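Local coordinates for protein beta-phenylalanine aminotransferase (Variovorax paradoxus, PDB 4AO9) that catalyses the transfer of the amino group of beta-phenylalanine to a keto-acid acceptor, with pyridoxal-5'-phosphate as cofactor, at residues 350-361 against 428-439; 371-380 against 417-425. All blocks are in the same frame, centred on the assembly; numbering follows the deposited sequence.

Contact 1: 350-361 against 428-439; sequences RGEALRARLNAL and TDADIDRYVAAI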
loop_
_atom_site.group_PDB
_atom_site.type_symbol
_atom_site.label_atom_id
_atom_site.label_comp_id
_atom_site.label_asym_id
_atom_site.label_seq_id
_atom_site.Cartn_x
_atom_site.Cartn_y
_atom_site.Cartn_z
ATOM N N ARG A 350 -26.433 -16.593 -6.131
ATOM C CA ARG A 350 -26.896 -16.646 -4.734
ATOM C C ARG A 350 -27.218 -15.242 -4.206
ATOM O O ARG A 350 -28.202 -15.046 -3.494
ATOM C CB ARG A 350 -25.863 -17.318 -3.823
ATOM C CG ARG A 350 -25.454 -18.721 -4.241
ATOM C CD ARG A 350 -24.106 -19.130 -3.620
ATOM N NE ARG A 350 -24.136 -19.152 -2.156
ATOM C CZ ARG A 350 -24.818 -20.033 -1.432
ATOM N NH1 ARG A 350 -25.538 -20.977 -2.028
ATOM N NH2 ARG A 350 -24.784 -19.975 -0.108
ATOM N N GLY A 351 -26.383 -14.264 -4.554
ATOM C CA GLY A 351 -26.626 -12.880 -4.160
ATOM C C GLY A 351 -27.850 -12.247 -4.797
ATOM O O GLY A 351 -28.603 -11.534 -4.130
ATOM N N GLU A 352 -28.043 -12.487 -6.091
ATOM C CA GLU A 352 -29.237 -11.992 -6.772
ATOM C C GLU A 352 -30.498 -12.540 -6.103
ATOM O O GLU A 352 -31.456 -11.799 -5.878
ATOM C CB GLU A 352 -29.226 -12.373 -8.253
ATOM C CG GLU A 352 -28.183 -11.634 -9.092
ATOM C CD GLU A 352 -28.466 -10.145 -9.265
ATOM O OE1 GLU A 352 -29.633 -9.705 -9.140
ATOM O OE2 GLU A 352 -27.507 -9.394 -9.554
ATOM N N ALA A 353 -30.475 -13.826 -5.758
ATOM C CA ALA A 353 -31.628 -14.460 -5.119
ATOM C C ALA A 353 -31.901 -13.839 -3.750
ATOM O O ALA A 353 -33.054 -13.559 -3.401
ATOM C CB ALA A 353 -31.425 -15.960 -5.019
ATOM N N LEU A 354 -30.836 -13.580 -2.987
ATOM C CA LEU A 354 -30.977 -12.939 -1.687
ATOM C C LEU A 354 -31.525 -11.517 -1.805
ATOM O O LEU A 354 -32.451 -11.142 -1.075
ATOM C CB LEU A 354 -29.644 -12.956 -0.919
ATOM C CG LEU A 354 -29.516 -12.118 0.358
ATOM C CD1 LEU A 354 -30.542 -12.522 1.423
ATOM C CD2 LEU A 354 -28.108 -12.209 0.930
ATOM N N ARG A 355 -30.962 -10.728 -2.721
ATOM C CA ARG A 355 -31.394 -9.344 -2.867
ATOM C C ARG A 355 -32.874 -9.256 -3.245
ATOM O O ARG A 355 -33.600 -8.404 -2.731
ATOM C CB ARG A 355 -30.522 -8.562 -3.862
ATOM C CG ARG A 355 -30.627 -7.058 -3.647
ATOM C CD ARG A 355 -29.764 -6.237 -4.621
ATOM N NE ARG A 355 -30.356 -6.157 -5.957
ATOM C CZ ARG A 355 -29.949 -6.865 -7.004
ATOM N NH1 ARG A 355 -28.930 -7.717 -6.903
ATOM N NH2 ARG A 355 -30.563 -6.719 -8.166
ATOM N N ALA A 356 -33.307 -10.144 -4.134
ATOM C CA ALA A 356 -34.710 -10.185 -4.542
ATOM C C ALA A 356 -35.614 -10.559 -3.367
ATOM O O ALA A 356 -36.668 -9.938 -3.182
ATOM C CB ALA A 356 -34.907 -11.134 -5.710
ATOM N N ARG A 357 -35.201 -11.546 -2.571
ATOM C CA ARG A 357 -35.956 -11.934 -1.374
ATOM C C ARG A 357 -36.097 -10.754 -0.418
ATOM O O ARG A 357 -37.180 -10.489 0.098
ATOM C CB ARG A 357 -35.305 -13.111 -0.649
ATOM C CG ARG A 357 -35.539 -14.474 -1.286
ATOM C CD ARG A 357 -34.659 -15.527 -0.626
ATOM N NE ARG A 357 -35.067 -15.845 0.739
ATOM C CZ ARG A 357 -34.385 -16.632 1.569
ATOM N NH1 ARG A 357 -33.231 -17.178 1.190
ATOM N NH2 ARG A 357 -34.849 -16.871 2.788
ATOM N N LEU A 358 -35.001 -10.036 -0.191
ATOM C CA LEU A 358 -35.025 -8.906 0.724
ATOM C C LEU A 358 -35.895 -7.762 0.223
ATOM O O LEU A 358 -36.647 -7.174 0.998
ATOM C CB LEU A 358 -33.605 -8.406 0.987
ATOM C CG LEU A 358 -32.703 -9.347 1.777
ATOM C CD1 LEU A 358 -31.256 -8.879 1.641
ATOM C CD2 LEU A 358 -33.131 -9.426 3.242
ATOM N N ASN A 359 -35.776 -7.432 -1.061
ATOM C CA ASN A 359 -36.598 -6.379 -1.648
ATOM C C ASN A 359 -38.086 -6.714 -1.649
ATOM O O ASN A 359 -38.912 -5.840 -1.403
ATOM C CB ASN A 359 -36.071 -6.000 -3.026
ATOM C CG ASN A 359 -34.851 -5.114 -2.927
ATOM O OD1 ASN A 359 -34.747 -4.307 -2.003
ATOM N ND2 ASN A 359 -33.926 -5.256 -3.867
ATOM N N ALA A 360 -38.407 -7.984 -1.861
ATOM C CA ALA A 360 -39.800 -8.438 -1.815
ATOM C C ALA A 360 -40.361 -8.285 -0.404
ATOM O O ALA A 360 -41.492 -7.810 -0.226
ATOM C CB ALA A 360 -39.908 -9.878 -2.288
ATOM N N LEU A 361 -39.564 -8.672 0.588
ATOM C CA LEU A 361 -39.942 -8.551 1.995
ATOM C C LEU A 361 -40.243 -7.100 2.366
ATOM O O LEU A 361 -41.295 -6.802 2.940
ATOM C CB LEU A 361 -38.842 -9.136 2.895
ATOM C CG LEU A 361 -38.906 -8.933 4.414
ATOM C CD1 LEU A 361 -40.167 -9.548 5.019
ATOM C CD2 LEU A 361 -37.645 -9.508 5.076
ATOM N N THR A 428 -23.446 -20.464 4.110
ATOM C CA THR A 428 -24.398 -21.492 3.724
ATOM C C THR A 428 -25.748 -20.878 3.371
ATOM O O THR A 428 -26.029 -19.721 3.710
ATOM C CB THR A 428 -24.583 -22.523 4.851
ATOM O OG1 THR A 428 -25.167 -21.879 5.993
ATOM C CG2 THR A 428 -23.233 -23.140 5.243
ATOM N N ASP A 429 -26.583 -21.657 2.691
ATOM C CA ASP A 429 -27.956 -21.245 2.423
ATOM C C ASP A 429 -28.727 -20.982 3.728
ATOM O O ASP A 429 -29.557 -20.075 3.777
ATOM C CB ASP A 429 -28.665 -22.272 1.526
ATOM C CG ASP A 429 -28.178 -22.222 0.078
ATOM O OD1 ASP A 429 -27.607 -21.185 -0.340
ATOM O OD2 ASP A 429 -28.385 -23.215 -0.658
ATOM N N ALA A 430 -28.427 -21.750 4.778
ATOM C CA ALA A 430 -28.992 -21.513 6.115
ATOM C C ALA A 430 -28.562 -20.181 6.743
ATOM O O ALA A 430 -29.378 -19.500 7.365
ATOM C CB ALA A 430 -28.682 -22.685 7.057
ATOM N N ASP A 431 -27.291 -19.809 6.575
ATOM C CA ASP A 431 -26.803 -18.497 7.011
ATOM C C ASP A 431 -27.594 -17.392 6.323
ATOM O O ASP A 431 -28.011 -16.422 6.953
ATOM C CB ASP A 431 -25.318 -18.314 6.655
ATOM C CG ASP A 431 -24.385 -19.201 7.468
ATOM O OD1 ASP A 431 -24.705 -19.553 8.624
ATOM O OD2 ASP A 431 -23.301 -19.539 6.952
ATOM N N ILE A 432 -27.784 -17.549 5.018
ATOM C CA ILE A 432 -28.503 -16.559 4.225
ATOM C C ILE A 432 -29.975 -16.476 4.672
ATOM O O ILE A 432 -30.523 -15.385 4.816
ATOM C CB ILE A 432 -28.319 -16.813 2.715
ATOM C CG1 ILE A 432 -26.847 -16.525 2.333
ATOM C CG2 ILE A 432 -29.295 -15.969 1.907
ATOM C CD1 ILE A 432 -26.469 -16.885 0.905
ATOM N N ASP A 433 -30.586 -17.630 4.946
ATOM C CA ASP A 433 -31.947 -17.659 5.487
ATOM C C ASP A 433 -32.041 -16.864 6.784
ATOM O O ASP A 433 -33.021 -16.150 7.008
ATOM C CB ASP A 433 -32.411 -19.099 5.751
ATOM C CG ASP A 433 -32.758 -19.856 4.482
ATOM O OD1 ASP A 433 -33.034 -19.220 3.442
ATOM O OD2 ASP A 433 -32.765 -21.109 4.532
ATOM N N ARG A 434 -31.015 -16.984 7.630
ATOM C CA ARG A 434 -30.976 -16.254 8.895
ATOM C C ARG A 434 -30.889 -14.747 8.689
ATOM O O ARG A 434 -31.496 -13.995 9.447
ATOM C CB ARG A 434 -29.844 -16.745 9.804
ATOM C CG ARG A 434 -30.121 -18.117 10.409
ATOM C CD ARG A 434 -29.358 -18.350 11.709
ATOM N NE ARG A 434 -27.916 -18.227 11.520
ATOM C CZ ARG A 434 -27.147 -19.150 10.945
ATOM N NH1 ARG A 434 -27.670 -20.288 10.491
ATOM N NH2 ARG A 434 -25.845 -18.925 10.815
ATOM N N TYR A 435 -30.139 -14.303 7.673
ATOM C CA TYR A 435 -30.108 -12.881 7.345
ATOM C C TYR A 435 -31.506 -12.360 6.986
ATOM O O TYR A 435 -31.949 -11.342 7.526
ATOM C CB TYR A 435 -29.063 -12.537 6.255
ATOM C CG TYR A 435 -28.887 -11.032 6.131
ATOM C CD1 TYR A 435 -29.734 -10.282 5.313
ATOM C CD2 TYR A 435 -27.907 -10.350 6.862
ATOM C CE1 TYR A 435 -29.618 -8.906 5.221
ATOM C CE2 TYR A 435 -27.782 -8.956 6.772
ATOM C CZ TYR A 435 -28.643 -8.249 5.944
ATOM O OH TYR A 435 -28.571 -6.886 5.848
ATOM N N VAL A 436 -32.194 -13.076 6.100
ATOM C CA VAL A 436 -33.544 -12.689 5.668
ATOM C C VAL A 436 -34.498 -12.653 6.865
ATOM O O VAL A 436 -35.252 -11.698 7.034
ATOM C CB VAL A 436 -34.085 -13.628 4.569
ATOM C CG1 VAL A 436 -35.516 -13.257 4.190
ATOM C CG2 VAL A 436 -33.196 -13.563 3.343
ATOM N N ALA A 437 -34.421 -13.678 7.713
ATOM C CA ALA A 437 -35.242 -13.731 8.920
ATOM C C ALA A 437 -34.950 -12.560 9.862
ATOM O O ALA A 437 -35.864 -12.033 10.500
ATOM C CB ALA A 437 -35.068 -15.068 9.632
ATOM N N ALA A 438 -33.683 -12.135 9.927
ATOM C CA ALA A 438 -33.285 -11.024 10.792
ATOM C C ALA A 438 -33.784 -9.668 10.290
ATOM O O ALA A 438 -34.113 -8.784 11.083
ATOM C CB ALA A 438 -31.776 -11.016 11.002
ATOM N N ILE A 439 -33.860 -9.508 8.970
ATOM C CA ILE A 439 -34.472 -8.315 8.398
ATOM C C ILE A 439 -35.974 -8.333 8.676
ATOM O O ILE A 439 -36.562 -7.301 8.995
ATOM C CB ILE A 439 -34.156 -8.176 6.877
ATOM C CG1 ILE A 439 -32.634 -8.098 6.648
ATOM C CG2 ILE A 439 -34.878 -6.961 6.251
ATOM C CD1 ILE A 439 -31.917 -6.959 7.398
#

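Contact 2: 371-380 against 417-425; sequences FTGIGSLMNA and PRGFVVLSL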
loop_
_atom_site.group_PDB
_atom_site.type_symbol
_atom_site.label_atom_id
_atom_site.label_comp_id
_atom_site.label_asym_id
_atom_site.label_seq_id
_atom_site.Cartn_x
_atom_site.Cartn_y
_atom_site.Cartn_z
ATOM N N PHE A 371 -32.679 -2.877 -0.774
ATOM C CA PHE A 371 -31.296 -3.292 -0.933
ATOM C C PHE A 371 -30.899 -3.081 -2.382
ATOM O O PHE A 371 -31.554 -3.589 -3.291
ATOM C CB PHE A 371 -31.139 -4.758 -0.531
ATOM C CG PHE A 371 -31.250 -4.989 0.952
ATOM C CD1 PHE A 371 -32.498 -4.967 1.588
ATOM C CD2 PHE A 371 -30.107 -5.215 1.724
ATOM C CE1 PHE A 371 -32.599 -5.167 2.965
ATOM C CE2 PHE A 371 -30.208 -5.432 3.098
ATOM C CZ PHE A 371 -31.454 -5.404 3.721
ATOM N N THR A 372 -29.853 -2.290 -2.592
ATOM C CA THR A 372 -29.329 -2.026 -3.933
ATOM C C THR A 372 -28.059 -2.837 -4.166
ATOM O O THR A 372 -27.373 -3.196 -3.211
ATOM C CB THR A 372 -29.039 -0.516 -4.155
ATOM O OG1 THR A 372 -28.138 -0.026 -3.152
ATOM C CG2 THR A 372 -30.329 0.290 -4.091
ATOM N N GLY A 373 -27.757 -3.131 -5.423
ATOM C CA GLY A 373 -26.489 -3.769 -5.759
ATOM C C GLY A 373 -26.582 -4.752 -6.900
ATOM O O GLY A 373 -27.543 -4.722 -7.686
ATOM N N ILE A 374 -25.566 -5.607 -6.993
ATOM C CA ILE A 374 -25.422 -6.588 -8.065
ATOM C C ILE A 374 -24.827 -7.849 -7.471
ATOM O O ILE A 374 -23.879 -7.784 -6.677
ATOM C CB ILE A 374 -24.448 -6.090 -9.173
ATOM C CG1 ILE A 374 -24.957 -4.801 -9.828
ATOM C CG2 ILE A 374 -24.233 -7.184 -10.235
ATOM C CD1 ILE A 374 -23.925 -4.096 -10.713
ATOM N N GLY A 375 -25.381 -9.001 -7.825
ATOM C CA GLY A 375 -24.759 -10.270 -7.453
ATOM C C GLY A 375 -24.520 -10.412 -5.962
ATOM O O GLY A 375 -25.433 -10.242 -5.162
ATOM N N SER A 376 -23.267 -10.658 -5.585
ATOM C CA SER A 376 -22.932 -10.997 -4.198
ATOM C C SER A 376 -22.697 -9.782 -3.287
ATOM O O SER A 376 -22.302 -9.941 -2.128
ATOM C CB SER A 376 -21.717 -11.927 -4.173
ATOM O OG SER A 376 -20.620 -11.317 -4.848
ATOM N N LEU A 377 -22.961 -8.584 -3.814
ATOM C CA LEU A 377 -22.781 -7.329 -3.076
ATOM C C LEU A 377 -24.073 -6.530 -3.056
ATOM O O LEU A 377 -24.668 -6.270 -4.101
ATOM C CB LEU A 377 -21.684 -6.481 -3.716
ATOM C CG LEU A 377 -20.320 -7.149 -3.933
ATOM C CD1 LEU A 377 -19.377 -6.169 -4.638
ATOM C CD2 LEU A 377 -19.750 -7.634 -2.611
ATOM N N MET A 378 -24.520 -6.140 -1.865
ATOM C CA MET A 378 -25.720 -5.302 -1.763
ATOM C C MET A 378 -25.633 -4.374 -0.560
ATOM O O MET A 378 -24.760 -4.535 0.288
ATOM C CB MET A 378 -26.993 -6.166 -1.708
ATOM C CG MET A 378 -27.029 -7.105 -0.525
ATOM S SD MET A 378 -28.187 -8.476 -0.704
ATOM C CE MET A 378 -27.223 -9.586 -1.724
ATOM N N ASN A 379 -26.538 -3.408 -0.476
ATOM C CA ASN A 379 -26.511 -2.430 0.607
ATOM C C ASN A 379 -27.925 -2.029 1.000
ATOM O O ASN A 379 -28.734 -1.692 0.129
ATOM C CB ASN A 379 -25.714 -1.190 0.158
ATOM C CG ASN A 379 -25.000 -0.466 1.305
ATOM O OD1 ASN A 379 -23.772 -0.330 1.284
ATOM N ND2 ASN A 379 -25.756 0.021 2.291
ATOM N N ALA A 380 -28.204 -2.063 2.305
ATOM C CA ALA A 380 -29.480 -1.602 2.856
ATOM C C ALA A 380 -29.552 -0.081 2.772
ATOM O O ALA A 380 -28.569 0.611 3.063
ATOM C CB ALA A 380 -29.618 -2.054 4.300
ATOM N N PRO A 417 -21.608 -1.211 9.654
ATOM C CA PRO A 417 -22.447 -0.091 10.066
ATOM C C PRO A 417 -23.185 0.568 8.895
ATOM O O PRO A 417 -24.332 0.990 9.062
ATOM C CB PRO A 417 -21.445 0.882 10.682
ATOM C CG PRO A 417 -20.400 -0.019 11.272
ATOM C CD PRO A 417 -20.272 -1.156 10.286
ATOM N N ARG A 418 -22.546 0.640 7.731
ATOM C CA ARG A 418 -23.151 1.331 6.590
ATOM C C ARG A 418 -24.223 0.515 5.857
ATOM O O ARG A 418 -24.818 1.022 4.919
ATOM C CB ARG A 418 -22.086 1.879 5.620
ATOM C CG ARG A 418 -21.400 0.859 4.718
ATOM C CD ARG A 418 -20.178 1.491 4.026
ATOM N NE ARG A 418 -19.664 0.642 2.950
ATOM C CZ ARG A 418 -18.421 0.687 2.476
ATOM N NH1 ARG A 418 -17.528 1.539 2.986
ATOM N NH2 ARG A 418 -18.061 -0.133 1.499
ATOM N N GLY A 419 -24.461 -0.726 6.286
ATOM C CA GLY A 419 -25.506 -1.565 5.689
ATOM C C GLY A 419 -25.048 -2.369 4.482
ATOM O O GLY A 419 -25.863 -2.963 3.782
ATOM N N PHE A 420 -23.740 -2.366 4.233
ATOM C CA PHE A 420 -23.105 -3.126 3.149
ATOM C C PHE A 420 -23.073 -4.614 3.494
ATOM O O PHE A 420 -22.551 -4.995 4.541
ATOM C CB PHE A 420 -21.682 -2.575 2.971
ATOM C CG PHE A 420 -20.903 -3.125 1.797
ATOM C CD1 PHE A 420 -21.514 -3.564 0.617
ATOM C CD2 PHE A 420 -19.506 -3.137 1.862
ATOM C CE1 PHE A 420 -20.727 -4.024 -0.469
ATOM C CE2 PHE A 420 -18.723 -3.573 0.781
ATOM C CZ PHE A 420 -19.336 -4.023 -0.387
ATOM N N VAL A 421 -23.664 -5.432 2.623
ATOM C CA VAL A 421 -23.752 -6.876 2.785
ATOM C C VAL A 421 -22.911 -7.545 1.712
ATOM O O VAL A 421 -23.043 -7.231 0.528
ATOM C CB VAL A 421 -25.219 -7.346 2.660
ATOM C CG1 VAL A 421 -25.319 -8.876 2.622
ATOM C CG2 VAL A 421 -26.042 -6.777 3.799
ATOM N N VAL A 422 -22.042 -8.463 2.132
ATOM C CA VAL A 422 -21.054 -9.060 1.237
ATOM C C VAL A 422 -21.073 -10.568 1.430
ATOM O O VAL A 422 -20.793 -11.046 2.530
ATOM C CB VAL A 422 -19.623 -8.542 1.575
ATOM C CG1 VAL A 422 -18.555 -9.217 0.716
ATOM C CG2 VAL A 422 -19.530 -7.018 1.436
ATOM N N LEU A 423 -21.395 -11.310 0.376
ATOM C CA LEU A 423 -21.335 -12.768 0.455
ATOM C C LEU A 423 -19.902 -13.254 0.293
ATOM O O LEU A 423 -19.096 -12.659 -0.442
ATOM C CB LEU A 423 -22.252 -13.416 -0.594
ATOM C CG LEU A 423 -23.729 -13.658 -0.241
ATOM C CD1 LEU A 423 -24.345 -12.701 0.809
ATOM C CD2 LEU A 423 -24.577 -13.754 -1.488
ATOM N N SER A 424 -19.573 -14.306 1.033
ATOM C CA SER A 424 -18.309 -15.016 0.885
ATOM C C SER A 424 -18.591 -16.497 0.639
ATOM O O SER A 424 -19.706 -16.972 0.898
ATOM C CB SER A 424 -17.429 -14.807 2.121
ATOM O OG SER A 424 -18.108 -15.208 3.301
ATOM N N LEU A 425 -17.586 -17.227 0.160
ATOM C CA LEU A 425 -17.801 -18.620 -0.247
ATOM C C LEU A 425 -18.303 -19.576 0.845
ATOM O O LEU A 425 -19.109 -20.445 0.532
ATOM C CB LEU A 425 -16.556 -19.195 -0.922
ATOM C CG LEU A 425 -16.117 -18.538 -2.229
ATOM C CD1 LEU A 425 -14.725 -19.009 -2.604
ATOM C CD2 LEU A 425 -17.111 -18.810 -3.367
HETATM O O HOH W 1 -21.184 -0.198 0.544
#

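Contact 1: 350-361 against 428-439
A nearly parallel helix pair is joined here by a row of leucines, L354, L358 and L361, laid against I432, V436 and I439. The axes of the two segments run 18° apart and approach to 10.3 Å. L354 puts CD1 between I432 and V436, one turn apart on the facing helix: it is 3.7 Å from I432 CG2 and only 3.4 Å from V436 CG2, tighter than ordinary carbon contact. L358 uses both branches, CD2 reaching I439 CG1 at 3.7 Å and CD1 meeting the Y435 ring at CE1, with the two side chains roughly perpendicular. L361 CD2 closes the row against I439 CG2.

Salt bridges border this seam. The R357 chain, bent at chi3 (70°), lays its guanidinium across V436, whose CG2 sits 3.6 Å above the centre of one face. Its end then grips D433: R357 NH1 and NH2 both donate to D433 OD1 at 3.0 Å, close to the guanidinium plane, while the carboxylate is turned 68° from that plane. Were D433 an alanine, the R357 charge would probably lose its mate in this pair and the guanidinium be free to swing off V436. Nearer the start of 428-439, R350 NH1 makes a salt bridge to D429 OD1 at 2.7 Å, poorly angled and weak as a hydrogen bond. T428 and D431 form a capping box at that helix start. The two helices thus pack side by side, with an apolar seam bordered by salt bridges, on the outer part of the C-terminal small domain of a class-III aminotransferase.

Contact 2: 371-380 against 417-425
The F420 ring meets the neighbouring strand with its edge: M378 O lies near the ring plane, 3.4 Å from F420 CD1, and L377 CB follows beside CE1. One face carries V422 CG2, 3.5 Å above its centre; over the other, toward the rim, sits water 1. The F371 ring turns one face to A380 CA, and its edge to V421 CG2. The N379 amide lies almost coplanar with the F420 ring, 11° between the planes, and its OD1 comes close to F420 CA and CB. N379 OD1 takes a hydrogen bond from water 1 at 2.7 Å, and the water in turn accepts from R418 NE, so one water ties amide to guanidinium. N379 ND2 donates to A380 O at 3.0 Å and, less surely placed, to R418 O.

Backbone bonds join the strands in antiparallel register. M378 and V421 are the hydrogen-bonded pair, V421 N reaching M378 O at 2.7 Å with the return bond from M378 N to V421 O; L423 N to S376 O and A380 N to G419 O continue the ladder at its two ends. M378 CG, held between its backbone N and carbonyl carbon (chi1 60°), comes 3.7 Å from V421 CB on the face shared by these two residues. On the opposite face L377 CD2 lies alongside V422 CG1, 3.9 Å away. G419 has backbone angles that would jam a CB against the preceding carbonyl, and a side chain there would also crowd A380 O and the N379 amide. The type II' turn I374-L377 makes 371-380 a beta hairpin, and 420-422 completes the three-stranded antiparallel sheet of the small domain.

Contacts 1 and 2, centres 11 Å apart, are the two layers of one alpha-beta unit: helix 341-365 leads into the hairpin, and strand 420-422 leads into helix 429-445. The sheet face bearing M378 and V421 lies against the helices, M378 packing on L354 and Y435 OH standing 3.3 Å from V421 CG2. Two probable hydrogen bonds fasten the layers, E352 OE2 to G375 N at the hairpin turn and N359 OD1 to F371 N, both 2.8 Å. The other sheet face looks toward the cofactor: L377 touches M263 of the PLP pocket, and the R418 side chain is about 6 Å from a bound PLP. Contact 1 thus backs the sheet on the side away from the active site.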